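PDB 6UM4: malate dehydrogenase from Naegleria fowleri, which probably catalyses the reversible, nicotinamide-cofactor-dependent interconversion of malate and oxaloacetate. Local coordinates for residues Thr249-Asp254 and Ala336-Lys341; Arg273-Gly278 and Trp353-Ile358. All blocks are in the same frame, centred on the assembly; numbering follows the deposited sequence.

Contact 1. Residues Thr249-Asp254 and Ala336-Lys341; sequences TRLDHD and ADAAIK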
ATOM      1  N   THR A 249     -13.006 -13.993  -2.055  1.00 23.32           N
ATOM      2  CA  THR A 249     -13.284 -13.870  -3.487  1.00 17.72           C
ATOM      3  C   THR A 249     -13.408 -12.413  -3.902  1.00 23.56           C
ATOM      4  O   THR A 249     -13.850 -12.113  -5.024  1.00 17.63           O
ATOM      5  CB  THR A 249     -14.564 -14.616  -3.845  1.00 18.10           C
ATOM      6  OG1 THR A 249     -15.604 -14.182  -2.964  1.00 22.24           O
ATOM      7  CG2 THR A 249     -14.345 -16.103  -3.661  1.00 21.90           C
ATOM      8  N   ARG A 250     -13.053 -11.499  -2.995  1.00 22.06           N
ATOM      9  CA  ARG A 250     -13.231 -10.082  -3.244  1.00 18.29           C
ATOM     10  C   ARG A 250     -12.397  -9.629  -4.421  1.00 17.21           C
ATOM     11  O   ARG A 250     -12.747  -8.650  -5.080  1.00 23.20           O
ATOM     12  CB  ARG A 250     -12.854  -9.292  -1.984  1.00 25.78           C
ATOM     13  CG  ARG A 250     -13.087  -7.782  -2.070  1.00 17.44           C
ATOM     14  CD  ARG A 250     -14.488  -7.489  -2.600  1.00 20.39           C
ATOM     15  NE  ARG A 250     -14.775  -6.067  -2.560  1.00 21.09           N
ATOM     16  CZ  ARG A 250     -15.264  -5.423  -1.507  1.00 26.28           C
ATOM     17  NH1 ARG A 250     -15.539  -6.081  -0.381  1.00 22.38           N
ATOM     18  NH2 ARG A 250     -15.461  -4.105  -1.580  1.00 21.11           N
ATOM     19  N   LEU A 251     -11.277 -10.312  -4.693  1.00 17.14           N
ATOM     20  CA  LEU A 251     -10.447  -9.899  -5.815  1.00 18.61           C
ATOM     21  C   LEU A 251     -11.093 -10.316  -7.135  1.00 21.91           C
ATOM     22  O   LEU A 251     -11.097  -9.543  -8.103  1.00 21.73           O
ATOM     23  CB  LEU A 251      -9.031 -10.460  -5.686  1.00 17.20           C
ATOM     24  CG  LEU A 251      -8.141  -9.991  -6.839  1.00 17.39           C
ATOM     25  CD1 LEU A 251      -8.014  -8.468  -6.853  1.00 22.06           C
ATOM     26  CD2 LEU A 251      -6.775 -10.680  -6.902  1.00 17.58           C
ATOM     27  N   ASP A 252     -11.644 -11.533  -7.195  1.00 17.58           N
ATOM     28  CA  ASP A 252     -12.468 -11.906  -8.340  1.00 19.54           C
ATOM     29  C   ASP A 252     -13.579 -10.882  -8.542  1.00 17.98           C
ATOM     30  O   ASP A 252     -13.816 -10.397  -9.661  1.00 18.24           O
ATOM     31  CB  ASP A 252     -13.053 -13.307  -8.159  1.00 18.15           C
ATOM     32  CG  ASP A 252     -12.000 -14.367  -7.814  1.00 24.55           C
ATOM     33  OD1 ASP A 252     -10.981 -14.512  -8.521  1.00 22.95           O
ATOM     34  OD2 ASP A 252     -12.236 -15.128  -6.850  1.00 28.22           O
ATOM     35  N   HIS A 253     -14.267 -10.546  -7.453  1.00 17.86           N
ATOM     36  CA  HIS A 253     -15.346  -9.566  -7.493  1.00 18.03           C
ATOM     37  C   HIS A 253     -14.879  -8.239  -8.085  1.00 24.58           C
ATOM     38  O   HIS A 253     -15.466  -7.728  -9.046  1.00 22.83           O
ATOM     39  CB  HIS A 253     -15.890  -9.381  -6.074  1.00 20.20           C
ATOM     40  CG  HIS A 253     -16.990  -8.378  -5.968  1.00 22.64           C
ATOM     41  ND1 HIS A 253     -18.312  -8.739  -5.839  1.00 27.11           N
ATOM     42  CD2 HIS A 253     -16.966  -7.024  -5.960  1.00 28.39           C
ATOM     43  CE1 HIS A 253     -19.060  -7.653  -5.761  1.00 26.59           C
ATOM     44  NE2 HIS A 253     -18.267  -6.596  -5.828  1.00 28.22           N
ATOM     45  N   ASP A 254     -13.796  -7.684  -7.539  1.00 18.87           N
ATOM     46  CA  ASP A 254     -13.301  -6.408  -8.026  1.00 17.85           C
ATOM     47  C   ASP A 254     -12.801  -6.509  -9.462  1.00 22.10           C
ATOM     48  O   ASP A 254     -12.833  -5.515 -10.199  1.00 19.95           O
ATOM     49  CB  ASP A 254     -12.186  -5.875  -7.099  1.00 19.03           C
ATOM     50  CG  ASP A 254     -12.716  -5.437  -5.735  1.00 25.39           C
ATOM     51  OD1 ASP A 254     -13.952  -5.220  -5.599  1.00 22.55           O
ATOM     52  OD2 ASP A 254     -11.900  -5.334  -4.785  1.00 29.26           O
ATOM     53  N   ALA A 336      -3.745  -7.813  -1.948  1.00 17.50           N
ATOM     54  CA  ALA A 336      -3.736  -7.105  -0.668  1.00 17.57           C
ATOM     55  C   ALA A 336      -4.869  -6.090  -0.620  1.00 17.47           C
ATOM     56  O   ALA A 336      -5.566  -5.975   0.394  1.00 17.48           O
ATOM     57  CB  ALA A 336      -2.386  -6.411  -0.441  1.00 20.53           C
ATOM     58  N   ASP A 337      -5.092  -5.373  -1.729  1.00 20.48           N
ATOM     59  CA  ASP A 337      -6.203  -4.426  -1.795  1.00 17.48           C
ATOM     60  C   ASP A 337      -7.552  -5.112  -1.552  1.00 19.63           C
ATOM     61  O   ASP A 337      -8.413  -4.578  -0.844  1.00 23.67           O
ATOM     62  CB  ASP A 337      -6.216  -3.725  -3.149  1.00 17.60           C
ATOM     63  CG  ASP A 337      -7.385  -2.783  -3.287  1.00 19.47           C
ATOM     64  OD1 ASP A 337      -7.291  -1.640  -2.778  1.00 25.51           O
ATOM     65  OD2 ASP A 337      -8.400  -3.187  -3.903  1.00 25.07           O
ATOM     66  N   ALA A 338      -7.778  -6.263  -2.185  1.00 17.12           N
ATOM     67  CA  ALA A 338      -9.027  -6.994  -1.960  1.00 17.33           C
ATOM     68  C   ALA A 338      -9.170  -7.433  -0.506  1.00 18.19           C
ATOM     69  O   ALA A 338     -10.281  -7.426   0.045  1.00 17.22           O
ATOM     70  CB  ALA A 338      -9.092  -8.206  -2.886  1.00 16.96           C
ATOM     71  N   ALA A 339      -8.069  -7.864   0.123  1.00 17.18           N
ATOM     72  CA  ALA A 339      -8.132  -8.237   1.544  1.00 17.31           C
ATOM     73  C   ALA A 339      -8.487  -7.034   2.411  1.00 18.25           C
ATOM     74  O   ALA A 339      -9.323  -7.124   3.311  1.00 17.78           O
ATOM     75  CB  ALA A 339      -6.810  -8.850   2.012  1.00 17.93           C
ATOM     76  N   ILE A 340      -7.858  -5.890   2.162  1.00 20.43           N
ATOM     77  CA  ILE A 340      -8.249  -4.698   2.906  1.00 22.38           C
ATOM     78  C   ILE A 340      -9.742  -4.443   2.721  1.00 19.50           C
ATOM     79  O   ILE A 340     -10.484  -4.270   3.694  1.00 23.11           O
ATOM     80  CB  ILE A 340      -7.407  -3.486   2.467  1.00 18.61           C
ATOM     81  CG1 ILE A 340      -5.939  -3.687   2.854  1.00 20.47           C
ATOM     82  CG2 ILE A 340      -7.920  -2.227   3.145  1.00 18.63           C
ATOM     83  CD1 ILE A 340      -5.675  -3.731   4.360  1.00 20.84           C
ATOM     84  N   LYS A 341     -10.219  -4.485   1.473  1.00 17.84           N
ATOM     85  CA  LYS A 341     -11.640  -4.216   1.244  1.00 18.02           C
ATOM     86  C   LYS A 341     -12.523  -5.271   1.920  1.00 19.38           C
ATOM     87  O   LYS A 341     -13.561  -4.943   2.513  1.00 18.52           O
ATOM     88  CB  LYS A 341     -11.943  -4.134  -0.256  1.00 18.58           C
ATOM     89  CG  LYS A 341     -11.490  -2.822  -0.959  1.00 17.99           C
ATOM     90  CD  LYS A 341     -11.795  -2.900  -2.445  1.00 20.42           C
ATOM     91  CE  LYS A 341     -11.697  -1.546  -3.147  1.00 23.17           C
ATOM     92  NZ  LYS A 341     -10.291  -1.105  -3.405  1.00 22.23           N
TER
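R250, L251 and D254 at the start of one helix pack on A338 and K341 of another where two helices of the lactate/malate dehydrogenase C-terminal domain cross at 105° in a buried contact, their short axes 8.8 Å apart. The methyl of A338 packs against L251, with its CB 3.5 Å from L251 N and 3.6 Å from L251 CB. R250 CG, anti to the backbone N (chi1 -176°), lies beside the carbonyl of A338, and the side chain then crosses that of K341 at about a right angle. K341 CB thereby comes over the centre of one guanidinium face, 3.7 Å above its plane. One turn on, D254 holds this group from within its own helix: R250 NE donates in the guanidinium plane to D254 OD1 (3.3 Å), completing a salt bridge. The other oxygen, D254 OD2, touches K341 CD at 3.4 Å. K341 bends at its last torsion (chi4 77°), which takes NZ to the syn side of D337 OD2 at 2.9 Å. D254 OD2 and D337 OD2 are only 4.2 Å apart, a repulsion that the nearby lysine charge probably eases. R250 NH1 is also bridged to D345, and K341 NZ reaches G153 O of the second subunit. Helix 108-118 covers the far side of helix 332-348, while D252 bonds H280, consistent with the Asp-His pair of this enzyme family, and strand 353-359 meets R250 through V354.

Contact 2. Residues Arg273-Gly278 and Trp353-Ile358; sequences RFAIWG and WVSMAI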
ATOM      1  N   ARG A 273     -25.016  -4.414  -7.805  1.00 29.37           N
ATOM      2  CA  ARG A 273     -25.571  -5.763  -7.815  1.00 24.97           C
ATOM      3  C   ARG A 273     -24.759  -6.716  -8.698  1.00 23.84           C
ATOM      4  O   ARG A 273     -25.262  -7.309  -9.661  1.00 27.92           O
ATOM      5  CB  ARG A 273     -27.031  -5.721  -8.253  1.00 26.13           C
ATOM      6  CG  ARG A 273     -27.892  -4.869  -7.355  1.00 35.23           C
ATOM      7  CD  ARG A 273     -29.137  -4.420  -8.091  1.00 46.99           C
ATOM      8  NE  ARG A 273     -29.939  -5.563  -8.510  1.00 53.32           N
ATOM      9  CZ  ARG A 273     -30.974  -6.027  -7.817  1.00 60.29           C
ATOM     10  NH1 ARG A 273     -31.307  -5.442  -6.673  1.00 60.81           N
ATOM     11  NH2 ARG A 273     -31.671  -7.073  -8.254  1.00 60.83           N
ATOM     12  N   PHE A 274     -23.477  -6.839  -8.360  1.00 21.41           N
ATOM     13  CA  PHE A 274     -22.575  -7.807  -8.967  1.00 21.02           C
ATOM     14  C   PHE A 274     -22.116  -8.801  -7.904  1.00 24.72           C
ATOM     15  O   PHE A 274     -21.994  -8.449  -6.727  1.00 28.39           O
ATOM     16  CB  PHE A 274     -21.345  -7.102  -9.599  1.00 22.33           C
ATOM     17  CG  PHE A 274     -20.368  -8.052 -10.235  1.00 20.15           C
ATOM     18  CD1 PHE A 274     -20.733  -8.770 -11.371  1.00 22.56           C
ATOM     19  CD2 PHE A 274     -19.117  -8.248  -9.690  1.00 19.54           C
ATOM     20  CE1 PHE A 274     -19.851  -9.662 -11.960  1.00 20.39           C
ATOM     21  CE2 PHE A 274     -18.224  -9.122 -10.267  1.00 20.09           C
ATOM     22  CZ  PHE A 274     -18.587  -9.834 -11.404  1.00 19.79           C
ATOM     23  N   ALA A 275     -21.847 -10.041  -8.318  1.00 24.52           N
ATOM     24  CA  ALA A 275     -21.418 -11.054  -7.358  1.00 25.57           C
ATOM     25  C   ALA A 275     -20.647 -12.176  -8.049  1.00 20.00           C
ATOM     26  O   ALA A 275     -20.863 -12.470  -9.225  1.00 23.76           O
ATOM     27  CB  ALA A 275     -22.614 -11.642  -6.605  1.00 32.15           C
ATOM     28  N   ILE A 276     -19.771 -12.809  -7.278  1.00 19.76           N
ATOM     29  CA  ILE A 276     -19.054 -14.026  -7.657  1.00 22.37           C
ATOM     30  C   ILE A 276     -19.661 -15.196  -6.879  1.00 19.94           C
ATOM     31  O   ILE A 276     -19.798 -15.117  -5.655  1.00 20.30           O
ATOM     32  CB  ILE A 276     -17.553 -13.869  -7.350  1.00 21.86           C
ATOM     33  CG1 ILE A 276     -16.999 -12.614  -8.035  1.00 25.52           C
ATOM     34  CG2 ILE A 276     -16.765 -15.106  -7.700  1.00 23.37           C
ATOM     35  CD1 ILE A 276     -16.967 -12.677  -9.557  1.00 19.10           C
ATOM     36  N   TRP A 277     -20.052 -16.265  -7.581  1.00 20.46           N
ATOM     37  CA  TRP A 277     -20.533 -17.487  -6.933  1.00 20.91           C
ATOM     38  C   TRP A 277     -19.468 -18.577  -6.991  1.00 20.87           C
ATOM     39  O   TRP A 277     -18.742 -18.707  -7.978  1.00 20.84           O
ATOM     40  CB  TRP A 277     -21.800 -18.039  -7.599  1.00 21.73           C
ATOM     41  CG  TRP A 277     -23.010 -17.145  -7.620  1.00 22.03           C
ATOM     42  CD1 TRP A 277     -23.270 -16.143  -8.512  1.00 22.03           C
ATOM     43  CD2 TRP A 277     -24.161 -17.228  -6.769  1.00 22.56           C
ATOM     44  NE1 TRP A 277     -24.471 -15.551  -8.226  1.00 22.48           N
ATOM     45  CE2 TRP A 277     -25.051 -16.212  -7.172  1.00 24.41           C
ATOM     46  CE3 TRP A 277     -24.515 -18.047  -5.695  1.00 26.17           C
ATOM     47  CZ2 TRP A 277     -26.271 -15.999  -6.541  1.00 24.87           C
ATOM     48  CZ3 TRP A 277     -25.717 -17.830  -5.070  1.00 23.56           C
ATOM     49  CH2 TRP A 277     -26.585 -16.811  -5.494  1.00 23.84           C
ATOM     50  N   GLY A 278     -19.406 -19.396  -5.942  1.00 21.02           N
ATOM     51  CA  GLY A 278     -18.641 -20.632  -6.033  1.00 21.27           C
ATOM     52  C   GLY A 278     -17.247 -20.624  -5.422  1.00 20.79           C
ATOM     53  O   GLY A 278     -17.009 -20.008  -4.381  1.00 20.36           O
ATOM     54  N   TRP A 353     -23.705  -4.888  -2.793  1.00 27.40           N
ATOM     55  CA  TRP A 353     -23.381  -6.306  -2.783  1.00 26.03           C
ATOM     56  C   TRP A 353     -21.873  -6.476  -2.843  1.00 22.93           C
ATOM     57  O   TRP A 353     -21.197  -5.856  -3.671  1.00 22.28           O
ATOM     58  CB  TRP A 353     -23.978  -7.032  -3.986  1.00 26.33           C
ATOM     59  CG  TRP A 353     -25.447  -7.075  -4.097  1.00 24.67           C
ATOM     60  CD1 TRP A 353     -26.356  -6.383  -3.358  1.00 23.22           C
ATOM     61  CD2 TRP A 353     -26.194  -7.830  -5.061  1.00 24.68           C
ATOM     62  NE1 TRP A 353     -27.634  -6.668  -3.804  1.00 24.56           N
ATOM     63  CE2 TRP A 353     -27.554  -7.554  -4.848  1.00 25.06           C
ATOM     64  CE3 TRP A 353     -25.838  -8.714  -6.086  1.00 24.65           C
ATOM     65  CZ2 TRP A 353     -28.559  -8.137  -5.614  1.00 28.12           C
ATOM     66  CZ3 TRP A 353     -26.844  -9.288  -6.850  1.00 23.20           C
ATOM     67  CH2 TRP A 353     -28.181  -8.994  -6.611  1.00 24.17           C
ATOM     68  N   VAL A 354     -21.342  -7.346  -1.995  1.00 23.34           N
ATOM     69  CA  VAL A 354     -19.971  -7.793  -2.155  1.00 19.49           C
ATOM     70  C   VAL A 354     -19.996  -9.312  -2.159  1.00 20.73           C
ATOM     71  O   VAL A 354     -20.994  -9.943  -1.792  1.00 21.67           O
ATOM     72  CB  VAL A 354     -19.024  -7.232  -1.060  1.00 19.26           C
ATOM     73  CG1 VAL A 354     -19.002  -5.717  -1.127  1.00 25.50           C
ATOM     74  CG2 VAL A 354     -19.446  -7.706   0.336  1.00 20.10           C
ATOM     75  N   SER A 355     -18.914  -9.893  -2.667  1.00 18.91           N
ATOM     76  CA  SER A 355     -18.738 -11.338  -2.678  1.00 20.06           C
ATOM     77  C   SER A 355     -17.822 -11.749  -1.537  1.00 19.77           C
ATOM     78  O   SER A 355     -16.788 -11.119  -1.307  1.00 18.30           O
ATOM     79  CB  SER A 355     -18.166 -11.826  -4.010  1.00 19.53           C
ATOM     80  OG  SER A 355     -19.028 -11.529  -5.101  1.00 21.36           O
ATOM     81  N   MET A 356     -18.227 -12.795  -0.826  1.00 18.98           N
ATOM     82  CA  MET A 356     -17.463 -13.483   0.202  1.00 18.92           C
ATOM     83  C   MET A 356     -17.751 -14.969   0.063  1.00 21.31           C
ATOM     84  O   MET A 356     -18.888 -15.346  -0.229  1.00 23.59           O
ATOM     85  CB  MET A 356     -17.867 -13.021   1.616  1.00 19.95           C
ATOM     86  CG  MET A 356     -17.616 -11.515   1.900  1.00 26.62           C
ATOM     87  SD  MET A 356     -18.355 -10.974   3.471  1.00 31.03           S
ATOM     88  CE  MET A 356     -17.160 -11.592   4.663  1.00 35.55           C
ATOM     89  N   ALA A 357     -16.725 -15.809   0.247  1.00 23.61           N
ATOM     90  CA  ALA A 357     -16.892 -17.261   0.341  1.00 25.86           C
ATOM     91  C   ALA A 357     -17.222 -17.626   1.784  1.00 27.54           C
ATOM     92  O   ALA A 357     -16.371 -17.490   2.673  1.00 21.43           O
ATOM     93  CB  ALA A 357     -15.631 -17.986  -0.123  1.00 21.76           C
ATOM     94  N   ILE A 358     -18.432 -18.125   2.014  1.00 21.35           N
ATOM     95  CA  ILE A 358     -18.963 -18.248   3.372  1.00 21.19           C
ATOM     96  C   ILE A 358     -19.453 -19.680   3.579  1.00 27.11           C
ATOM     97  O   ILE A 358     -19.679 -20.417   2.604  1.00 22.04           O
ATOM     98  CB  ILE A 358     -20.093 -17.221   3.621  1.00 21.46           C
ATOM     99  CG1 ILE A 358     -21.349 -17.632   2.836  1.00 22.86           C
ATOM    100  CG2 ILE A 358     -19.665 -15.818   3.153  1.00 20.81           C
ATOM    101  CD1 ILE A 358     -22.517 -16.684   2.986  1.00 22.39           C
TER
HETATM  102  O   HOH W   1     -21.871  -5.178  -6.171  1.00 31.10           O
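S355 OG is gripped by two groups: I276 N across the contact donates a short bond of 2.6 Å to it, nearly straight at 165°, and H253 ND1 of helix 250-264 is a probable second partner. S355 OG also lies 3.3 Å from A275 CA. Toward the other end, R273 lies over the indole of W353. R273 CB sits 3.6 Å above the centroid of the six-membered ring, only 2° off its normal, a CH-pi contact, while R273 CA covers the same ring nearer its rim, 3.4 Å from W353 CE3. Further out, W353 CZ2 lies over the centre of a guanidinium face, but the two planes are 41° apart, so they do not stack in parallel; R273 NE is held by F290 O. Beside the W353 backbone, a water accepts from F274 N and lies 2.7 Å from W353 O, to which it can donate. The strands run in similar directions yet belong to different sheets, and they are joined without backbone pairing, through the serine hydroxyl, the water and the arginine-indole packing. A275 and W277 pair with strand 285-287, V354 and M356 with strand 371-380, and S373 of that last strand bonds I276 O.

Overall arrangement
The parallel sheet of the nucleotide-binding fold ends at strand 245-247, and helix 250-264 follows almost at once, leading into strand 271-277. After the small antiparallel strands and helices 305-317 and 319-327, the chain enters helix 332-348 and then strand 353-359. Contact 1 closes a loop of 81 residues between the two helices, contact 2 one of 74 between the two strands. Their segments alternate along the chain, so the loops cross rather than nest: one helix-then-strand unit meets another, helix on helix and strand beside strand. The contact centres lie 11 Å apart, and H253, on the 249-254 side of contact 1, reaches into contact 2, packing its backbone N on I276 CG1 at 3.5 Å.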